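Local coordinates for protein cellulosomal scaffoldin (Bacteroides cellulosolvens, PDB 2XBT) that probably binds cellulose through this family 3b carbohydrate-binding module, one part of a much longer secreted scaffoldin of the cellulosome, at residues F14-A20 and Y133-Q139; Q25-K31 and V111-V117; G36-L42 and S95-A101. All coordinates share one frame; numbering follows the deposited sequence.

Contact 1 (F14-A20 and Y133-Q139)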
loop_
_atom_site.group_PDB
_atom_site.type_symbol
_atom_site.label_atom_id
_atom_site.label_comp_id
_atom_site.label_asym_id
_atom_site.label_seq_id
_atom_site.Cartn_x
_atom_site.Cartn_y
_atom_site.Cartn_z
ATOM N N PHE A 14 6.318 -2.822 -5.252
ATOM C CA PHE A 14 6.511 -1.930 -4.126
ATOM C C PHE A 14 7.942 -1.400 -4.123
ATOM O O PHE A 14 8.882 -2.128 -4.457
ATOM C CB PHE A 14 6.256 -2.683 -2.809
ATOM C CG PHE A 14 6.383 -1.824 -1.579
ATOM C CD1 PHE A 14 5.271 -1.192 -1.045
ATOM C CD2 PHE A 14 7.613 -1.652 -0.964
ATOM C CE1 PHE A 14 5.380 -0.403 0.073
ATOM C CE2 PHE A 14 7.740 -0.860 0.152
ATOM C CZ PHE A 14 6.627 -0.225 0.675
ATOM N N SER A 15 8.098 -0.137 -3.759
ATOM C CA SER A 15 9.414 0.387 -3.398
ATOM C C SER A 15 9.269 1.464 -2.351
ATOM O O SER A 15 8.186 1.993 -2.144
ATOM C CB SER A 15 10.148 0.949 -4.613
ATOM O OG SER A 15 9.823 2.307 -4.798
ATOM N N ASN A 16 10.367 1.798 -1.684
ATOM C CA ASN A 16 10.328 2.802 -0.628
ATOM C C ASN A 16 11.504 3.775 -0.751
ATOM O O ASN A 16 11.906 4.400 0.223
ATOM C CB ASN A 16 10.296 2.149 0.763
ATOM C CG ASN A 16 11.417 1.154 0.973
ATOM O OD1 ASN A 16 12.389 1.121 0.212
ATOM N ND2 ASN A 16 11.289 0.328 2.009
ATOM N N ASN A 17 12.032 3.905 -1.963
ATOM C CA ASN A 17 13.130 4.822 -2.209
ATOM C C ASN A 17 14.395 4.382 -1.482
ATOM O O ASN A 17 15.234 5.210 -1.125
ATOM C CB ASN A 17 12.742 6.237 -1.772
ATOM C CG ASN A 17 11.635 6.831 -2.629
ATOM O OD1 ASN A 17 11.354 6.341 -3.727
ATOM N ND2 ASN A 17 11.006 7.900 -2.134
ATOM N N GLY A 18 14.517 3.078 -1.254
ATOM C CA GLY A 18 15.653 2.523 -0.535
ATOM C C GLY A 18 15.696 2.878 0.944
ATOM O O GLY A 18 16.717 2.665 1.606
ATOM N N ALA A 19 14.597 3.410 1.472
ATOM C CA ALA A 19 14.547 3.797 2.881
ATOM C C ALA A 19 15.130 2.739 3.822
ATOM O O ALA A 19 14.887 1.538 3.667
ATOM C CB ALA A 19 13.136 4.148 3.301
ATOM N N ALA A 20 15.905 3.201 4.802
ATOM C CA ALA A 20 16.491 2.319 5.808
ATOM C C ALA A 20 15.525 2.102 6.966
ATOM O O ALA A 20 14.528 2.805 7.093
ATOM C CB ALA A 20 17.796 2.911 6.327
ATOM N N TYR A 133 7.309 -3.234 6.501
ATOM C CA TYR A 133 8.593 -2.697 6.024
ATOM C C TYR A 133 9.490 -3.827 5.523
ATOM O O TYR A 133 9.840 -4.735 6.285
ATOM C CB TYR A 133 9.321 -1.914 7.115
ATOM C CG TYR A 133 10.698 -1.430 6.678
ATOM C CD1 TYR A 133 10.835 -0.426 5.721
ATOM C CD2 TYR A 133 11.856 -1.989 7.216
ATOM C CE1 TYR A 133 12.117 0.019 5.310
ATOM C CE2 TYR A 133 13.126 -1.557 6.820
ATOM C CZ TYR A 133 13.252 -0.559 5.872
ATOM O OH TYR A 133 14.510 -0.138 5.485
ATOM N N PRO A 134 9.882 -3.770 4.250
ATOM C CA PRO A 134 10.602 -4.896 3.646
ATOM C C PRO A 134 12.117 -4.721 3.619
ATOM O O PRO A 134 12.812 -5.547 3.008
ATOM C CB PRO A 134 10.093 -4.877 2.211
ATOM C CG PRO A 134 9.894 -3.385 1.930
ATOM C CD PRO A 134 9.636 -2.696 3.267
ATOM N N GLY A 135 12.625 -3.679 4.256
ATOM C CA GLY A 135 14.030 -3.348 4.111
ATOM C C GLY A 135 14.138 -2.338 2.988
ATOM O O GLY A 135 13.112 -1.864 2.488
ATOM N N SER A 136 15.364 -1.995 2.599
ATOM C CA SER A 136 15.583 -1.004 1.549
ATOM C C SER A 136 15.180 -1.554 0.193
ATOM O O SER A 136 15.702 -2.577 -0.245
ATOM C CB SER A 136 17.049 -0.578 1.506
ATOM O OG SER A 136 17.440 -0.024 2.747
ATOM N N MET A 137 14.251 -0.876 -0.469
ATOM C CA MET A 137 13.856 -1.238 -1.829
ATOM C C MET A 137 13.819 0.023 -2.677
ATOM O O MET A 137 12.831 0.755 -2.684
ATOM C CB MET A 137 12.482 -1.914 -1.866
ATOM C CG MET A 137 12.424 -3.297 -1.259
ATOM S SD MET A 137 10.808 -4.077 -1.495
ATOM C CE MET A 137 10.788 -4.287 -3.257
ATOM N N SER A 138 14.916 0.282 -3.376
ATOM C CA SER A 138 15.006 1.447 -4.236
ATOM C C SER A 138 14.208 1.202 -5.507
ATOM O O SER A 138 13.517 2.092 -5.996
ATOM C CB SER A 138 16.471 1.745 -4.570
ATOM O OG SER A 138 17.102 0.593 -5.107
ATOM N N GLN A 139 14.301 -0.008 -6.045
ATOM C CA GLN A 139 13.577 -0.337 -7.266
ATOM C C GLN A 139 12.298 -1.119 -6.968
ATOM O O GLN A 139 12.232 -1.840 -5.981
ATOM C CB GLN A 139 14.478 -1.128 -8.213
ATOM C CG GLN A 139 15.765 -0.394 -8.578
ATOM C CD GLN A 139 16.278 -0.759 -9.960
ATOM O OE1 GLN A 139 17.295 -1.445 -10.097
ATOM N NE2 GLN A 139 15.577 -0.294 -10.994
#
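The amide of Asn16 is gripped on both of its polar atoms by the backbone of 133-139. Asn16 OD1 accepts Met137 N at 2.8 Å, the donor tilted modestly from the carbonyl plane, and Asn16 ND2 gives a nearly straight bond (170°) to Gly135 O at 2.9 Å, with that oxygen almost in the amide plane. CG sits between the backbone N and the carbonyl carbon (chi1 53°), which sets the amide over its own main chain and directs it at 133-139, beside the bond from Asn16 N to Met137 O at 2.9 Å. The bonds at both ends fix the rotation of the buried amide. Gly18 N adds a weak bond to Met137 O, which thus receives two donors of the turn.

Beside this polar centre, Met137 SD lies 4.0 Å from Phe14 CD2, at the edge of the ring and near its plane, a Met-aromatic contact; the side chain bends at chi3 to bring CE toward Phe14 O. Pro134 CG meets Phe14 CE2 at 3.8 Å, the two side chains crossing at about a right angle. Farther along, Ser136 OG stands within 3.0 Å of Gly18 O and 3.1 Å of Ala19 O. The Tyr133 ring, with Gly135 N over its centre, has Ala19 O at its edge, near the ring plane; the exact place of its hydroxyl is doubtful.

In the next shell, Met30 and Tyr49 pack against Phe14. The segment 16-19 is a type I' beta turn, closed by Ala19 N to Asn16 O, with Asn17 and Gly18 both at positive phi. The whole is a tight turn leaving strand 10-15 of the CBM3 beta-sandwich, clasped by the long loop between strands 125-126 and 147-150.

Contact 2 (Q25-K31 and V111-V117). Unlike the reference sequence in segment 25-31: Tyr27 (reference Cys).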
loop_
_atom_site.group_PDB
_atom_site.type_symbol
_atom_site.label_atom_id
_atom_site.label_comp_id
_atom_site.label_asym_id
_atom_site.label_seq_id
_atom_site.Cartn_x
_atom_site.Cartn_y
_atom_site.Cartn_z
ATOM N N GLN A 25 10.427 9.254 7.786
ATOM C CA GLN A 25 9.028 8.970 7.462
ATOM C C GLN A 25 8.934 7.635 6.755
ATOM O O GLN A 25 9.940 7.100 6.306
ATOM C CB GLN A 25 8.459 10.080 6.572
ATOM C CG GLN A 25 9.297 10.366 5.335
ATOM C CD GLN A 25 8.986 11.735 4.714
ATOM O OE1 GLN A 25 7.906 12.298 4.909
ATOM N NE2 GLN A 25 9.947 12.273 3.979
ATOM N N ILE A 26 7.727 7.081 6.664
ATOM C CA ILE A 26 7.538 5.853 5.917
ATOM C C ILE A 26 7.300 6.194 4.454
ATOM O O ILE A 26 6.434 7.018 4.156
ATOM C CB ILE A 26 6.313 5.059 6.424
ATOM C CG1 ILE A 26 6.415 4.807 7.936
ATOM C CG2 ILE A 26 6.188 3.760 5.669
ATOM C CD1 ILE A 26 5.206 4.051 8.504
ATOM N N TYR A 27 8.050 5.559 3.552
ATOM C CA TYR A 27 7.831 5.730 2.114
ATOM C C TYR A 27 7.102 4.536 1.528
ATOM O O TYR A 27 7.491 3.388 1.773
ATOM C CB TYR A 27 9.144 5.910 1.371
ATOM C CG TYR A 27 9.879 7.155 1.764
ATOM C CD1 TYR A 27 9.778 8.314 1.005
ATOM C CD2 TYR A 27 10.667 7.175 2.903
ATOM C CE1 TYR A 27 10.450 9.466 1.375
ATOM C CE2 TYR A 27 11.350 8.315 3.278
ATOM C CZ TYR A 27 11.233 9.457 2.517
ATOM O OH TYR A 27 11.910 10.588 2.896
ATOM N N MET A 28 6.067 4.812 0.741
ATOM C CA MET A 28 5.297 3.777 0.069
ATOM C C MET A 28 5.090 4.153 -1.383
ATOM O O MET A 28 4.268 5.008 -1.681
ATOM C CB MET A 28 3.910 3.649 0.698
ATOM C CG MET A 28 3.856 2.936 2.028
ATOM S SD MET A 28 2.312 3.396 2.857
ATOM C CE MET A 28 2.696 5.098 3.183
ATOM N N ASN A 29 5.814 3.508 -2.282
ATOM C CA ASN A 29 5.600 3.726 -3.699
ATOM C C ASN A 29 5.128 2.427 -4.295
ATOM O O ASN A 29 5.818 1.406 -4.220
ATOM C CB ASN A 29 6.885 4.156 -4.382
ATOM C CG ASN A 29 7.489 5.382 -3.757
ATOM O OD1 ASN A 29 6.812 6.388 -3.542
ATOM N ND2 ASN A 29 8.780 5.308 -3.457
ATOM N N MET A 30 3.946 2.459 -4.891
ATOM C CA MET A 30 3.309 1.227 -5.313
ATOM C C MET A 30 2.803 1.304 -6.730
ATOM O O MET A 30 2.332 2.348 -7.174
ATOM C CB MET A 30 2.175 0.893 -4.370
ATOM C CG MET A 30 2.725 0.483 -3.012
ATOM S SD MET A 30 1.502 0.421 -1.726
ATOM C CE MET A 30 0.898 2.096 -1.667
ATOM N N LYS A 31 2.918 0.190 -7.434
ATOM C CA LYS A 31 2.297 0.049 -8.733
ATOM C C LYS A 31 1.407 -1.153 -8.658
ATOM O O LYS A 31 1.878 -2.267 -8.433
ATOM C CB LYS A 31 3.338 -0.235 -9.812
ATOM C CG LYS A 31 3.871 0.961 -10.532
ATOM C CD LYS A 31 4.492 0.513 -11.856
ATOM C CE LYS A 31 5.292 1.618 -12.525
ATOM N NZ LYS A 31 5.873 1.145 -13.825
ATOM N N VAL A 111 -1.723 1.352 -12.059
ATOM C CA VAL A 111 -1.830 2.628 -11.387
ATOM C C VAL A 111 -0.653 2.766 -10.429
ATOM O O VAL A 111 -0.280 1.809 -9.747
ATOM C CB VAL A 111 -3.161 2.762 -10.640
ATOM C CG1 VAL A 111 -3.323 1.630 -9.610
ATOM C CG2 VAL A 111 -3.253 4.128 -9.974
ATOM N N THR A 112 -0.051 3.947 -10.428
ATOM C CA THR A 112 1.050 4.250 -9.523
ATOM C C THR A 112 0.550 5.065 -8.335
ATOM O O THR A 112 -0.153 6.058 -8.505
ATOM C CB THR A 112 2.146 5.025 -10.257
ATOM O OG1 THR A 112 2.701 4.184 -11.279
ATOM C CG2 THR A 112 3.246 5.429 -9.283
ATOM N N ILE A 113 0.912 4.643 -7.125
ATOM C CA ILE A 113 0.512 5.345 -5.917
ATOM C C ILE A 113 1.779 5.644 -5.113
ATOM O O ILE A 113 2.535 4.725 -4.774
ATOM C CB ILE A 113 -0.427 4.466 -5.078
ATOM C CG1 ILE A 113 -1.642 4.050 -5.918
ATOM C CG2 ILE A 113 -0.856 5.168 -3.792
ATOM C CD1 ILE A 113 -2.352 2.809 -5.407
ATOM N N GLN A 114 2.018 6.919 -4.831
ATOM C CA GLN A 114 3.181 7.324 -4.050
ATOM C C GLN A 114 2.712 8.103 -2.840
ATOM O O GLN A 114 2.062 9.127 -2.969
ATOM C CB GLN A 114 4.146 8.165 -4.886
ATOM C CG GLN A 114 4.608 7.463 -6.139
ATOM C CD GLN A 114 5.588 8.283 -6.961
ATOM O OE1 GLN A 114 5.960 9.395 -6.587
ATOM N NE2 GLN A 114 6.013 7.728 -8.091
ATOM N N GLY A 115 3.036 7.599 -1.655
ATOM C CA GLY A 115 2.561 8.213 -0.437
ATOM C C GLY A 115 3.649 8.174 0.618
ATOM O O GLY A 115 4.605 7.400 0.519
ATOM N N ARG A 116 3.493 9.010 1.631
ATOM C CA ARG A 116 4.413 9.005 2.753
ATOM C C ARG A 116 3.613 9.091 4.024
ATOM O O ARG A 116 2.535 9.689 4.049
ATOM C CB ARG A 116 5.360 10.195 2.683
ATOM C CG ARG A 116 6.454 10.058 1.649
ATOM C CD ARG A 116 7.170 11.383 1.485
ATOM N NE ARG A 116 6.267 12.420 0.989
ATOM C CZ ARG A 116 5.992 13.547 1.632
ATOM N NH1 ARG A 116 6.551 13.802 2.807
ATOM N NH2 ARG A 116 5.165 14.424 1.091
ATOM N N VAL A 117 4.140 8.493 5.084
ATOM C CA VAL A 117 3.549 8.658 6.401
ATOM C C VAL A 117 4.590 9.227 7.375
ATOM O O VAL A 117 5.719 8.727 7.472
ATOM C CB VAL A 117 2.961 7.357 6.930
ATOM C CG1 VAL A 117 2.490 7.532 8.365
ATOM C CG2 VAL A 117 1.798 6.928 6.037
HETATM O O HOH W 1 6.891 7.845 -1.409
#
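Ile26 pairs with Val117, Met28 with Gly115 and Met30 with Ile113 as hydrogen-bonded pairs of two antiparallel strands, whose axes run at 176° and approach to 4.6 Å. Six backbone bonds join them, and the non-hydrogen-bonded pairs Tyr27-Arg116, Asn29-Gln114 and Lys31-Thr112 fall between.

On the face carrying Ile26, Met28 and Met30, the side chains are apolar. Met28 CE touches Val117 CG2 at 3.5 Å, brought there by a bend at chi3 (-69°), and Met30 CE lies 4.1 Å from Ile113 CG2. Ile47 and Tyr49 of strand 45-51 pack on this face from the other sheet.

The face of Tyr27 and Arg116 is polar. Arg116 NH1 binds Gln25 OE1 at 2.9 Å, the oxygen close to the guanidinium plane while the amide stands almost perpendicular to it (83°). Gln25 NE2 in turn donates to Tyr27 OH at 2.8 Å, and the Arg116 chain lies beside the Tyr27 ring, Arg116 CD 3.8 Å from Tyr27 CE1. An alanine in place of Gln25 would remove the amide that joins Arg116 NH1 to Tyr27 OH and would probably leave that end of the guanidinium freer to turn. A water donates to Asn29 OD1 and Gly115 O, bridging the strands.

Arg116 NE forms a salt bridge with Asp64 of strand 59-66, and Lys31 NZ another with Glu110. The pairing thus joins an apolar face packed against the other sheet to an outer face whose charges have partners within the chain.

Contact 3 (G36-L42 and S95-A101)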
loop_
_atom_site.group_PDB
_atom_site.type_symbol
_atom_site.label_atom_id
_atom_site.label_comp_id
_atom_site.label_asym_id
_atom_site.label_seq_id
_atom_site.Cartn_x
_atom_site.Cartn_y
_atom_site.Cartn_z
ATOM N N GLY A 36 -4.291 -9.349 -16.646
ATOM C CA GLY A 36 -5.266 -10.113 -17.417
ATOM C C GLY A 36 -6.233 -9.278 -18.232
ATOM O O GLY A 36 -6.006 -8.090 -18.468
ATOM N N SER A 37 -7.332 -9.898 -18.656
ATOM C CA SER A 37 -8.252 -9.262 -19.588
ATOM C C SER A 37 -9.495 -8.634 -18.953
ATOM O O SER A 37 -10.285 -8.011 -19.657
ATOM C CB SER A 37 -8.668 -10.263 -20.671
ATOM O OG SER A 37 -9.136 -11.451 -20.061
ATOM N N SER A 38 -9.670 -8.798 -17.643
ATOM C CA SER A 38 -10.736 -8.112 -16.913
ATOM C C SER A 38 -10.433 -6.630 -16.711
ATOM O O SER A 38 -9.321 -6.175 -16.961
ATOM C CB SER A 38 -10.925 -8.750 -15.544
ATOM O OG SER A 38 -11.143 -10.146 -15.656
ATOM N N THR A 39 -11.423 -5.878 -16.244
ATOM C CA THR A 39 -11.184 -4.513 -15.812
ATOM C C THR A 39 -11.570 -4.449 -14.355
ATOM O O THR A 39 -12.454 -5.181 -13.903
ATOM C CB THR A 39 -12.048 -3.493 -16.563
ATOM O OG1 THR A 39 -13.409 -3.665 -16.169
ATOM C CG2 THR A 39 -11.903 -3.651 -18.080
ATOM N N TYR A 40 -10.882 -3.595 -13.608
ATOM C CA TYR A 40 -11.123 -3.466 -12.181
ATOM C C TYR A 40 -11.427 -2.002 -11.824
ATOM O O TYR A 40 -10.773 -1.085 -12.312
ATOM C CB TYR A 40 -9.896 -3.959 -11.404
ATOM C CG TYR A 40 -9.677 -5.455 -11.482
ATOM C CD1 TYR A 40 -10.361 -6.312 -10.633
ATOM C CD2 TYR A 40 -8.807 -6.006 -12.405
ATOM C CE1 TYR A 40 -10.168 -7.689 -10.687
ATOM C CE2 TYR A 40 -8.610 -7.375 -12.470
ATOM C CZ TYR A 40 -9.299 -8.209 -11.611
ATOM O OH TYR A 40 -9.097 -9.566 -11.683
ATOM N N ASP A 41 -12.412 -1.808 -10.955
ATOM C CA ASP A 41 -12.822 -0.485 -10.498
ATOM C C ASP A 41 -11.952 -0.072 -9.314
ATOM O O ASP A 41 -12.007 -0.702 -8.253
ATOM C CB ASP A 41 -14.284 -0.551 -10.050
ATOM C CG ASP A 41 -14.854 0.802 -9.673
ATOM O OD1 ASP A 41 -14.075 1.772 -9.530
ATOM O OD2 ASP A 41 -16.096 0.894 -9.514
ATOM N N LEU A 42 -11.164 0.985 -9.483
ATOM C CA LEU A 42 -10.240 1.390 -8.433
ATOM C C LEU A 42 -10.939 1.783 -7.139
ATOM O O LEU A 42 -10.340 1.707 -6.070
ATOM C CB LEU A 42 -9.321 2.515 -8.891
ATOM C CG LEU A 42 -8.280 2.127 -9.933
ATOM C CD1 LEU A 42 -7.494 3.364 -10.319
ATOM C CD2 LEU A 42 -7.356 1.048 -9.364
ATOM N N SER A 95 -11.449 6.711 -7.508
ATOM C CA SER A 95 -12.099 6.653 -8.806
ATOM C C SER A 95 -11.231 6.045 -9.894
ATOM O O SER A 95 -10.040 5.824 -9.706
ATOM C CB SER A 95 -12.504 8.058 -9.243
ATOM O OG SER A 95 -11.357 8.828 -9.571
ATOM N N GLY A 96 -11.837 5.793 -11.050
ATOM C CA GLY A 96 -11.067 5.346 -12.190
ATOM C C GLY A 96 -11.055 3.838 -12.324
ATOM O O GLY A 96 -11.574 3.098 -11.482
ATOM N N THR A 97 -10.438 3.382 -13.401
ATOM C CA THR A 97 -10.515 1.989 -13.778
ATOM C C THR A 97 -9.147 1.462 -14.150
ATOM O O THR A 97 -8.374 2.132 -14.832
ATOM C CB THR A 97 -11.442 1.843 -15.005
ATOM O OG1 THR A 97 -12.777 2.235 -14.643
ATOM C CG2 THR A 97 -11.456 0.416 -15.511
ATOM N N LEU A 98 -8.837 0.266 -13.674
ATOM C CA LEU A 98 -7.723 -0.484 -14.212
ATOM C C LEU A 98 -8.233 -1.251 -15.417
ATOM O O LEU A 98 -9.060 -2.153 -15.270
ATOM C CB LEU A 98 -7.188 -1.471 -13.183
ATOM C CG LEU A 98 -6.071 -0.985 -12.285
ATOM C CD1 LEU A 98 -5.375 -2.206 -11.688
ATOM C CD2 LEU A 98 -5.083 -0.111 -13.061
ATOM N N GLY A 99 -7.764 -0.869 -16.595
ATOM C CA GLY A 99 -8.194 -1.502 -17.829
ATOM C C GLY A 99 -7.519 -2.837 -18.059
ATOM O O GLY A 99 -6.633 -3.245 -17.302
ATOM N N ALA A 100 -7.948 -3.532 -19.109
ATOM C CA ALA A 100 -7.314 -4.789 -19.492
ATOM C C ALA A 100 -5.881 -4.566 -19.951
ATOM O O ALA A 100 -5.578 -3.584 -20.620
ATOM C CB ALA A 100 -8.097 -5.442 -20.601
ATOM N N ALA A 101 -5.011 -5.509 -19.610
ATOM C CA ALA A 101 -3.636 -5.489 -20.088
ATOM C C ALA A 101 -3.623 -5.405 -21.615
ATOM O O ALA A 101 -4.327 -6.156 -22.295
ATOM C CB ALA A 101 -2.896 -6.744 -19.606
HETATM O O HOH W 2 -5.770 -8.582 -21.653
#
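A two-stranded antiparallel ribbon, strand 40-41 beside strand 97-98, makes a small sheet at one end of the CBM3 beta-sandwich, apart from the two main sheets. Tyr40 and Leu98 are its hydrogen-bonded pair: Tyr40 N binds Leu98 O at 2.9 Å and Leu98 N binds Tyr40 O at 2.7 Å. Asp41 and Thr97 follow as a non-hydrogen-bonded pair, and Leu42 N continues the ladder to Gly96 O at 2.9 Å. Gly96, with phi 95° and psi 176°, adopts a backbone shape that would press a side chain against the preceding carbonyl oxygen.

The apolar part of the contact centres on Leu98, met by Leu42 and by Tyr40 CB. Leu42 CD2 reaches Leu98 CG at 3.8 Å, the two side chains crossing at about a right angle, while Leu42 CD1 lies along the main chain of Ser95 and Gly96. Leu98 goes on to touch Leu10 and Leu32, tying the ribbon to the sheet of strands 10-15 and 22-34. The Tyr40 ring leans away from the partner strand and meets Tyr150 edge-to-face, and Asp41 OD1 bonds to Ser43 N just beyond the ribbon.

Toward Gly36 the chains stay close without regular strand, Ala100 CA approaching Ser38 O and Asn34 ND2 bonded to both Ser38 O and Gly99 O. Ala101 N sits nearly in line with the Gly36 carbonyl, 3.0 Å from Gly36 O, and a water donates to Ala101 O at 2.9 Å and weakly to Gly36 O.

Contact 2 is the central pairing, and the other two adjoin its strands. Segment 14-20 of contact 1 begins on the neighbouring strand of the same sheet, and the centres of contacts 1 and 2 are about 10 Å apart; Ser15 N comes 2.8 Å from Asn29 O, a probable hydrogen bond, and Asn16 CB packs on Tyr27 O. Contact 3, about 20 Å from contact 2 between centres, meets it at Val111: Leu98 CD2 lies 3.8 Å from Val111 N, and Leu42 CD2 is 4.1 Å from Val111 CG1. Contacts 1 and 3 do not touch, their nearest atoms being about 13 Å apart. In sequence, 36-42 and 95-101 fall between the strands of contact 2, which fall between the segments of contact 1.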